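Local coordinates for protein probable peptidyl-prolyl cis-trans isomerase (Mimivirus, PDB 2OSE) that probably binds cyclosporin A and may act as a peptidyl-prolyl cis-trans isomerase of the cyclophilin family, at residues R16-I21 / G204-S209; L31-F36 / G171-G176. All blocks are in the same frame, centred on the assembly; numbering follows the deposited sequence.

Contact 1: residues R16-I21 / G204-S209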
ATOM      1  N   ARG A  16      -2.975 -34.490   1.598  1.00 24.81           N
ATOM      2  CA  ARG A  16      -2.584 -33.834   0.358  1.00 24.32           C
ATOM      3  C   ARG A  16      -3.732 -33.006  -0.100  1.00 23.06           C
ATOM      4  O   ARG A  16      -4.872 -33.449  -0.012  1.00 23.77           O
ATOM      5  CB  ARG A  16      -2.211 -34.855  -0.710  1.00 23.94           C
ATOM      6  CG  ARG A  16      -0.895 -35.561  -0.421  1.00 25.51           C
ATOM      7  CD  ARG A  16      -0.592 -36.618  -1.468  1.00 26.58           C
ATOM      8  NE  ARG A  16       0.482 -37.454  -0.982  1.00 27.60           N
ATOM      9  CZ  ARG A  16       1.736 -37.393  -1.379  1.00 29.95           C
ATOM     10  NH1 ARG A  16       2.080 -36.605  -2.364  1.00 29.65           N
ATOM     11  NH2 ARG A  16       2.650 -38.179  -0.799  1.00 32.39           N
ATOM     12  N   VAL A  17      -3.446 -31.808  -0.595  1.00 23.00           N
ATOM     13  CA  VAL A  17      -4.496 -30.874  -1.018  1.00 22.65           C
ATOM     14  C   VAL A  17      -4.091 -30.216  -2.319  1.00 23.09           C
ATOM     15  O   VAL A  17      -2.914 -30.253  -2.695  1.00 23.28           O
ATOM     16  CB  VAL A  17      -4.763 -29.776   0.026  1.00 23.24           C
ATOM     17  CG1 VAL A  17      -5.223 -30.371   1.385  1.00 21.42           C
ATOM     18  CG2 VAL A  17      -3.509 -28.886   0.184  1.00 21.93           C
ATOM     19  N   TYR A  18      -5.061 -29.601  -2.991  1.00 23.23           N
ATOM     20  CA  TYR A  18      -4.813 -28.840  -4.217  1.00 24.16           C
ATOM     21  C   TYR A  18      -5.421 -27.436  -4.152  1.00 24.26           C
ATOM     22  O   TYR A  18      -6.396 -27.192  -3.422  1.00 23.70           O
ATOM     23  CB  TYR A  18      -5.361 -29.596  -5.444  1.00 24.79           C
ATOM     24  CG  TYR A  18      -6.838 -29.965  -5.308  1.00 25.55           C
ATOM     25  CD1 TYR A  18      -7.830 -29.096  -5.750  1.00 27.28           C
ATOM     26  CD2 TYR A  18      -7.236 -31.174  -4.696  1.00 27.33           C
ATOM     27  CE1 TYR A  18      -9.211 -29.419  -5.604  1.00 28.55           C
ATOM     28  CE2 TYR A  18      -8.608 -31.487  -4.531  1.00 28.70           C
ATOM     29  CZ  TYR A  18      -9.577 -30.599  -4.990  1.00 27.86           C
ATOM     30  OH  TYR A  18     -10.931 -30.905  -4.834  1.00 31.70           O
ATOM     31  N   MET A  19      -4.844 -26.541  -4.941  1.00 25.08           N
ATOM     32  CA  MET A  19      -5.320 -25.173  -5.121  1.00 27.62           C
ATOM     33  C   MET A  19      -5.050 -24.742  -6.561  1.00 26.24           C
ATOM     34  O   MET A  19      -3.870 -24.627  -6.969  1.00 24.73           O
ATOM     35  CB  MET A  19      -4.510 -24.203  -4.252  1.00 26.84           C
ATOM     36  CG  MET A  19      -4.945 -24.033  -2.879  1.00 30.74           C
ATOM     37  SD  MET A  19      -3.692 -23.054  -1.954  1.00 32.33           S
ATOM     38  CE  MET A  19      -4.521 -23.266  -0.387  1.00 30.54           C
ATOM     39  N   ASP A  20      -6.114 -24.425  -7.292  1.00 26.18           N
ATOM     40  CA  ASP A  20      -5.979 -23.646  -8.554  1.00 25.79           C
ATOM     41  C   ASP A  20      -5.511 -22.229  -8.252  1.00 25.14           C
ATOM     42  O   ASP A  20      -5.934 -21.638  -7.243  1.00 24.43           O
ATOM     43  CB  ASP A  20      -7.319 -23.544  -9.284  1.00 25.26           C
ATOM     44  CG  ASP A  20      -7.630 -24.746 -10.079  1.00 28.78           C
ATOM     45  OD1 ASP A  20      -6.700 -25.491 -10.488  1.00 32.12           O
ATOM     46  OD2 ASP A  20      -8.832 -24.976 -10.302  1.00 30.45           O
ATOM     47  N   ILE A  21      -4.641 -21.694  -9.111  1.00 25.34           N
ATOM     48  CA  ILE A  21      -4.192 -20.284  -9.023  1.00 26.25           C
ATOM     49  C   ILE A  21      -4.838 -19.556 -10.194  1.00 28.00           C
ATOM     50  O   ILE A  21      -4.815 -20.055 -11.326  1.00 28.15           O
ATOM     51  CB  ILE A  21      -2.640 -20.136  -9.075  1.00 27.24           C
ATOM     52  CG1 ILE A  21      -1.971 -21.082  -8.042  1.00 26.20           C
ATOM     53  CG2 ILE A  21      -2.185 -18.658  -8.839  1.00 25.40           C
ATOM     54  CD1 ILE A  21      -2.110 -20.594  -6.599  1.00 28.80           C
ATOM     55  N   GLY A 204      -9.323 -28.064  -2.425  1.00 26.50           N
ATOM     56  CA  GLY A 204      -9.864 -29.284  -1.861  1.00 27.14           C
ATOM     57  C   GLY A 204      -8.756 -30.160  -1.358  1.00 27.73           C
ATOM     58  O   GLY A 204      -7.582 -29.858  -1.543  1.00 26.53           O
ATOM     59  N   ALA A 205      -9.148 -31.235  -0.685  1.00 28.98           N
ATOM     60  CA  ALA A 205      -8.225 -32.259  -0.235  1.00 29.62           C
ATOM     61  C   ALA A 205      -8.500 -33.479  -1.074  1.00 30.06           C
ATOM     62  O   ALA A 205      -9.668 -33.765  -1.401  1.00 31.56           O
ATOM     63  CB  ALA A 205      -8.452 -32.572   1.236  1.00 29.76           C
ATOM     64  N   TYR A 206      -7.434 -34.167  -1.470  1.00 28.54           N
ATOM     65  CA  TYR A 206      -7.542 -35.512  -2.014  1.00 28.50           C
ATOM     66  C   TYR A 206      -7.940 -36.469  -0.891  1.00 28.80           C
ATOM     67  O   TYR A 206      -7.594 -36.235   0.273  1.00 28.77           O
ATOM     68  CB  TYR A 206      -6.203 -35.973  -2.593  1.00 26.84           C
ATOM     69  CG  TYR A 206      -5.709 -35.139  -3.719  1.00 25.56           C
ATOM     70  CD1 TYR A 206      -6.228 -35.281  -5.004  1.00 24.43           C
ATOM     71  CD2 TYR A 206      -4.720 -34.177  -3.507  1.00 22.58           C
ATOM     72  CE1 TYR A 206      -5.754 -34.489  -6.057  1.00 23.06           C
ATOM     73  CE2 TYR A 206      -4.257 -33.398  -4.545  1.00 22.00           C
ATOM     74  CZ  TYR A 206      -4.779 -33.549  -5.803  1.00 23.37           C
ATOM     75  OH  TYR A 206      -4.288 -32.776  -6.821  1.00 25.30           O
ATOM     76  N   LEU A 207      -8.633 -37.557  -1.236  1.00 29.06           N
ATOM     77  CA  LEU A 207      -8.952 -38.616  -0.256  1.00 29.50           C
ATOM     78  C   LEU A 207      -7.674 -39.102   0.384  1.00 29.96           C
ATOM     79  O   LEU A 207      -6.698 -39.429  -0.303  1.00 30.16           O
ATOM     80  CB  LEU A 207      -9.619 -39.845  -0.913  1.00 28.96           C
ATOM     81  CG  LEU A 207     -10.164 -40.947   0.033  1.00 29.34           C
ATOM     82  CD1 LEU A 207     -11.512 -40.513   0.651  1.00 31.79           C
ATOM     83  CD2 LEU A 207     -10.350 -42.289  -0.698  1.00 29.97           C
ATOM     84  N   ASP A 208      -7.681 -39.175   1.700  1.00 31.30           N
ATOM     85  CA  ASP A 208      -6.593 -39.871   2.393  1.00 33.89           C
ATOM     86  C   ASP A 208      -7.036 -41.305   2.675  1.00 34.34           C
ATOM     87  O   ASP A 208      -7.879 -41.536   3.544  1.00 33.01           O
ATOM     88  CB  ASP A 208      -6.187 -39.149   3.680  1.00 34.05           C
ATOM     89  CG  ASP A 208      -5.019 -39.811   4.353  1.00 38.05           C
ATOM     90  OD1 ASP A 208      -3.870 -39.369   4.081  1.00 41.57           O
ATOM     91  OD2 ASP A 208      -5.242 -40.780   5.124  1.00 36.92           O
ATOM     92  N   SER A 209      -6.482 -42.249   1.920  1.00 35.67           N
ATOM     93  CA  SER A 209      -7.050 -43.601   1.869  1.00 38.47           C
ATOM     94  C   SER A 209      -6.854 -44.380   3.178  1.00 39.85           C
ATOM     95  O   SER A 209      -7.748 -45.123   3.585  1.00 39.94           O
ATOM     96  CB  SER A 209      -6.552 -44.386   0.647  1.00 37.92           C
ATOM     97  OG  SER A 209      -5.170 -44.646   0.718  1.00 39.48           O
TER
HETATM   98  O   HOH W   1      -5.650 -35.707   1.841  1.00 37.50           O
HETATM   99  O   HOH W   2     -11.733 -33.216  -3.666  1.00 36.83           O
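An antiparallel pairing of the first and last strands of the cyclophilin barrel joins Val-17 and Tyr-18 to Gly-204 and Ala-205. Tyr-18 and Gly-204 form the hydrogen-bonded pair. Tyr-18 N gives a fairly straight bond to Gly-204 O (2.9 Å, 165° at the hydrogen). Gly-204 N returns one to Tyr-18 O at 3.2 Å. Val-17 and Ala-205 form the next, non-hydrogen-bonded pair, and their side chains meet on one face of the sheet, Val-17 CG1 to Ala-205 CB at 3.9 Å. Tyr-206 N then bonds to Arg-16 O at 3.0 Å.

The other face carries two tyrosines. Tyr-18 CG sits between the backbone N and the carbonyl carbon (chi1 54°), and the ring lies across the neighbouring strand. Gly-204 CA packs over a face of this ring, a CH-pi contact with CA 3.8 Å from the ring centroid. Gly-204 has no side chain on this face, and the Tyr-18 ring lies directly over its backbone, with Tyr-18 CZ 3.4 Å from Gly-204 CA. The same ring turns its edge to a face of Tyr-206 in an edge-to-face pair, planes at 60°. Tyr-18 CD2 comes 3.6 Å from Tyr-206 CZ, above the rim of that ring. A water links Tyr-18 OH, 2.7 Å away in the plane of the ring, to Ala-205 O.

Tyr-206 OH is hydrogen-bonded to Gln-32 NE2 on strand 26-35. That strand flanks 16-23 on the side away from 198-205, so Tyr-206 spans strand 16-23 on the face of Tyr-18 and ends on strand 26-35. Val-17 turns to the opposite face, where it packs on Phe-47 and Thr-51 of helix 41-52.

Contact 2: residues L31-F36 / G171-G176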
ATOM      1  N   LEU A  31      -1.574 -25.925  -7.748  1.00 20.64           N
ATOM      2  CA  LEU A  31      -0.587 -26.387  -6.766  1.00 20.91           C
ATOM      3  C   LEU A  31      -1.121 -27.613  -6.060  1.00 20.67           C
ATOM      4  O   LEU A  31      -2.298 -27.674  -5.758  1.00 22.72           O
ATOM      5  CB  LEU A  31      -0.298 -25.283  -5.740  1.00 20.45           C
ATOM      6  CG  LEU A  31       0.199 -23.933  -6.271  1.00 18.95           C
ATOM      7  CD1 LEU A  31       0.391 -22.984  -5.040  1.00 23.08           C
ATOM      8  CD2 LEU A  31       1.489 -24.051  -7.084  1.00 20.49           C
ATOM      9  N   GLN A  32      -0.263 -28.602  -5.848  1.00 20.03           N
ATOM     10  CA  GLN A  32      -0.583 -29.812  -5.115  1.00 19.76           C
ATOM     11  C   GLN A  32       0.379 -29.830  -3.962  1.00 19.87           C
ATOM     12  O   GLN A  32       1.582 -29.729  -4.156  1.00 18.66           O
ATOM     13  CB  GLN A  32      -0.316 -31.021  -6.003  1.00 20.03           C
ATOM     14  CG  GLN A  32      -1.302 -31.163  -7.217  1.00 21.41           C
ATOM     15  CD  GLN A  32      -0.922 -32.357  -8.039  1.00 23.43           C
ATOM     16  OE1 GLN A  32       0.128 -32.350  -8.665  1.00 25.82           O
ATOM     17  NE2 GLN A  32      -1.744 -33.403  -8.024  1.00 22.81           N
ATOM     18  N   ILE A  33      -0.154 -29.931  -2.754  1.00 20.78           N
ATOM     19  CA  ILE A  33       0.650 -29.701  -1.558  1.00 22.27           C
ATOM     20  C   ILE A  33       0.493 -30.877  -0.605  1.00 22.59           C
ATOM     21  O   ILE A  33      -0.629 -31.293  -0.314  1.00 22.12           O
ATOM     22  CB  ILE A  33       0.188 -28.389  -0.843  1.00 22.85           C
ATOM     23  CG1 ILE A  33       0.468 -27.152  -1.712  1.00 21.91           C
ATOM     24  CG2 ILE A  33       0.894 -28.201   0.536  1.00 23.91           C
ATOM     25  CD1 ILE A  33      -0.349 -25.929  -1.301  1.00 22.56           C
ATOM     26  N   LYS A  34       1.620 -31.418  -0.149  1.00 23.78           N
ATOM     27  CA  LYS A  34       1.615 -32.430   0.893  1.00 25.78           C
ATOM     28  C   LYS A  34       1.960 -31.793   2.251  1.00 25.12           C
ATOM     29  O   LYS A  34       2.978 -31.142   2.368  1.00 24.03           O
ATOM     30  CB  LYS A  34       2.682 -33.484   0.575  1.00 25.74           C
ATOM     31  CG  LYS A  34       2.696 -34.648   1.571  1.00 27.09           C
ATOM     32  CD  LYS A  34       3.720 -35.733   1.114  1.00 30.52           C
ATOM     33  CE  LYS A  34       5.080 -35.654   1.727  1.00 36.13           C
ATOM     34  NZ  LYS A  34       5.713 -37.036   1.844  1.00 37.01           N
ATOM     35  N   LEU A  35       1.121 -32.023   3.256  1.00 25.51           N
ATOM     36  CA  LEU A  35       1.303 -31.419   4.566  1.00 26.42           C
ATOM     37  C   LEU A  35       1.944 -32.400   5.545  1.00 27.63           C
ATOM     38  O   LEU A  35       1.889 -33.633   5.355  1.00 27.04           O
ATOM     39  CB  LEU A  35      -0.031 -30.887   5.117  1.00 26.07           C
ATOM     40  CG  LEU A  35      -0.481 -29.719   4.216  1.00 29.16           C
ATOM     41  CD1 LEU A  35      -1.714 -30.151   3.418  1.00 28.60           C
ATOM     42  CD2 LEU A  35      -0.773 -28.513   4.987  1.00 29.39           C
ATOM     43  N   PHE A  36       2.571 -31.844   6.576  1.00 28.00           N
ATOM     44  CA  PHE A  36       3.300 -32.647   7.560  1.00 28.21           C
ATOM     45  C   PHE A  36       2.564 -32.405   8.872  1.00 28.52           C
ATOM     46  O   PHE A  36       2.877 -31.467   9.582  1.00 27.82           O
ATOM     47  CB  PHE A  36       4.773 -32.230   7.692  1.00 27.46           C
ATOM     48  CG  PHE A  36       5.502 -31.953   6.367  1.00 29.22           C
ATOM     49  CD1 PHE A  36       5.443 -32.847   5.290  1.00 29.33           C
ATOM     50  CD2 PHE A  36       6.277 -30.814   6.228  1.00 26.82           C
ATOM     51  CE1 PHE A  36       6.126 -32.583   4.109  1.00 30.32           C
ATOM     52  CE2 PHE A  36       6.968 -30.545   5.071  1.00 28.59           C
ATOM     53  CZ  PHE A  36       6.889 -31.421   3.997  1.00 29.09           C
ATOM     54  N   GLY A 171       4.448 -27.970   5.172  1.00 21.81           N
ATOM     55  CA  GLY A 171       4.167 -28.704   3.948  1.00 22.35           C
ATOM     56  C   GLY A 171       5.096 -28.368   2.815  1.00 23.03           C
ATOM     57  O   GLY A 171       5.944 -27.480   2.947  1.00 22.79           O
ATOM     58  N   GLN A 172       4.918 -29.063   1.679  1.00 22.44           N
ATOM     59  CA  GLN A 172       5.708 -28.819   0.454  1.00 23.39           C
ATOM     60  C   GLN A 172       4.786 -28.983  -0.750  1.00 21.99           C
ATOM     61  O   GLN A 172       3.898 -29.798  -0.728  1.00 21.20           O
ATOM     62  CB  GLN A 172       6.840 -29.845   0.309  1.00 23.69           C
ATOM     63  CG  GLN A 172       6.304 -31.290   0.157  1.00 25.95           C
ATOM     64  CD  GLN A 172       7.397 -32.330  -0.057  1.00 27.57           C
ATOM     65  OE1 GLN A 172       8.047 -32.374  -1.119  1.00 32.25           O
ATOM     66  NE2 GLN A 172       7.598 -33.190   0.945  1.00 26.26           N
ATOM     67  N   VAL A 173       5.087 -28.270  -1.820  1.00 22.26           N
ATOM     68  CA  VAL A 173       4.436 -28.407  -3.104  1.00 22.57           C
ATOM     69  C   VAL A 173       5.030 -29.626  -3.792  1.00 22.53           C
ATOM     70  O   VAL A 173       6.238 -29.678  -3.979  1.00 25.00           O
ATOM     71  CB  VAL A 173       4.666 -27.123  -3.973  1.00 22.69           C
ATOM     72  CG1 VAL A 173       4.096 -27.313  -5.391  1.00 19.74           C
ATOM     73  CG2 VAL A 173       4.007 -25.883  -3.302  1.00 22.18           C
ATOM     74  N   TYR A 174       4.211 -30.613  -4.146  1.00 22.31           N
ATOM     75  CA  TYR A 174       4.757 -31.791  -4.880  1.00 22.15           C
ATOM     76  C   TYR A 174       4.322 -31.819  -6.370  1.00 22.08           C
ATOM     77  O   TYR A 174       4.714 -32.725  -7.125  1.00 22.56           O
ATOM     78  CB  TYR A 174       4.416 -33.114  -4.157  1.00 21.69           C
ATOM     79  CG  TYR A 174       2.918 -33.417  -4.089  1.00 20.73           C
ATOM     80  CD1 TYR A 174       2.292 -34.138  -5.091  1.00 20.73           C
ATOM     81  CD2 TYR A 174       2.124 -32.924  -3.034  1.00 20.93           C
ATOM     82  CE1 TYR A 174       0.910 -34.388  -5.043  1.00 17.69           C
ATOM     83  CE2 TYR A 174       0.764 -33.184  -2.975  1.00 22.29           C
ATOM     84  CZ  TYR A 174       0.170 -33.921  -3.988  1.00 20.44           C
ATOM     85  OH  TYR A 174      -1.175 -34.167  -3.942  1.00 21.37           O
ATOM     86  N   GLY A 175       3.535 -30.825  -6.766  1.00 20.96           N
ATOM     87  CA  GLY A 175       3.078 -30.649  -8.133  1.00 21.32           C
ATOM     88  C   GLY A 175       2.748 -29.179  -8.330  1.00 22.23           C
ATOM     89  O   GLY A 175       2.107 -28.577  -7.462  1.00 21.20           O
ATOM     90  N   GLY A 176       3.216 -28.576  -9.433  1.00 22.21           N
ATOM     91  CA  GLY A 176       2.922 -27.153  -9.682  1.00 22.71           C
ATOM     92  C   GLY A 176       4.012 -26.160  -9.322  1.00 23.86           C
ATOM     93  O   GLY A 176       3.754 -24.972  -9.245  1.00 24.26           O
TER
HETATM   94  O   HOH W   3       2.560 -34.279  -8.889  1.00 26.05           O
HETATM   95  O   HOH W   4       8.477 -35.859   0.639  1.00 44.97           O
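Tyr-174 CG lies between its backbone N and carbonyl carbon (chi1 64°), and the ring lies against the strand of Gln-32 and Lys-34. Gln-32 CB sits over one face of the Tyr-174 ring, offset toward the rim, 3.6 Å from Tyr-174 CZ. Beyond CG the Gln-32 chain is extended, and its OE1 comes 3.4 Å from Gly-175 CA. The ring edge meets the backbone, with Tyr-174 CD2 3.3 Å from Lys-34 N. A water bridges Gln-32 OE1 and Tyr-174 O, while Gln-32 NE2 is taken by Tyr-206 OH.

At the other end Gly-171 CA packs over a face of the Phe-36 ring, 3.8 Å from its centroid. Gln-172 NE2 lies in the ring plane at its edge, 3.5 Å from Phe-36 CE1. The Lys-34 and Gln-172 side chains run side by side; a water accepts from Gln-172 NE2 and, weakly, from Lys-34 NZ. Their backbones form a reciprocal pair of bonds, Lys-34 N to Gln-172 O and Gln-172 N to Lys-34 O, both 2.9 Å.

Gln-32 O accepts from Tyr-174 N at 2.8 Å and weakly from Gly-175 N. Two residues thus face one, a classic beta bulge between antiparallel strands of the cyclophilin barrel.

How the contacts relate
Contacts 1 and 2 lie in one sheet, their centres about 9 Å apart. Strands 16-23 and 26-35 are neighbours in it, so the strand order across both contacts is 198-205, 16-23, 26-35, 168-175. Backbone contacts tie the middle two, Met-19 O to Leu-31 N at 2.7 Å and Val-17 O to Ile-33 N at 2.8 Å, both probable hydrogen bonds. Side chains also meet across the join. Tyr-206 CE2 of contact 1 packs 3.2 Å from Tyr-174 OH of contact 2, and Arg-16 makes a cation-pi contact with Tyr-174. Along the chain, contact 2 is nested within the loop that contact 1 closes.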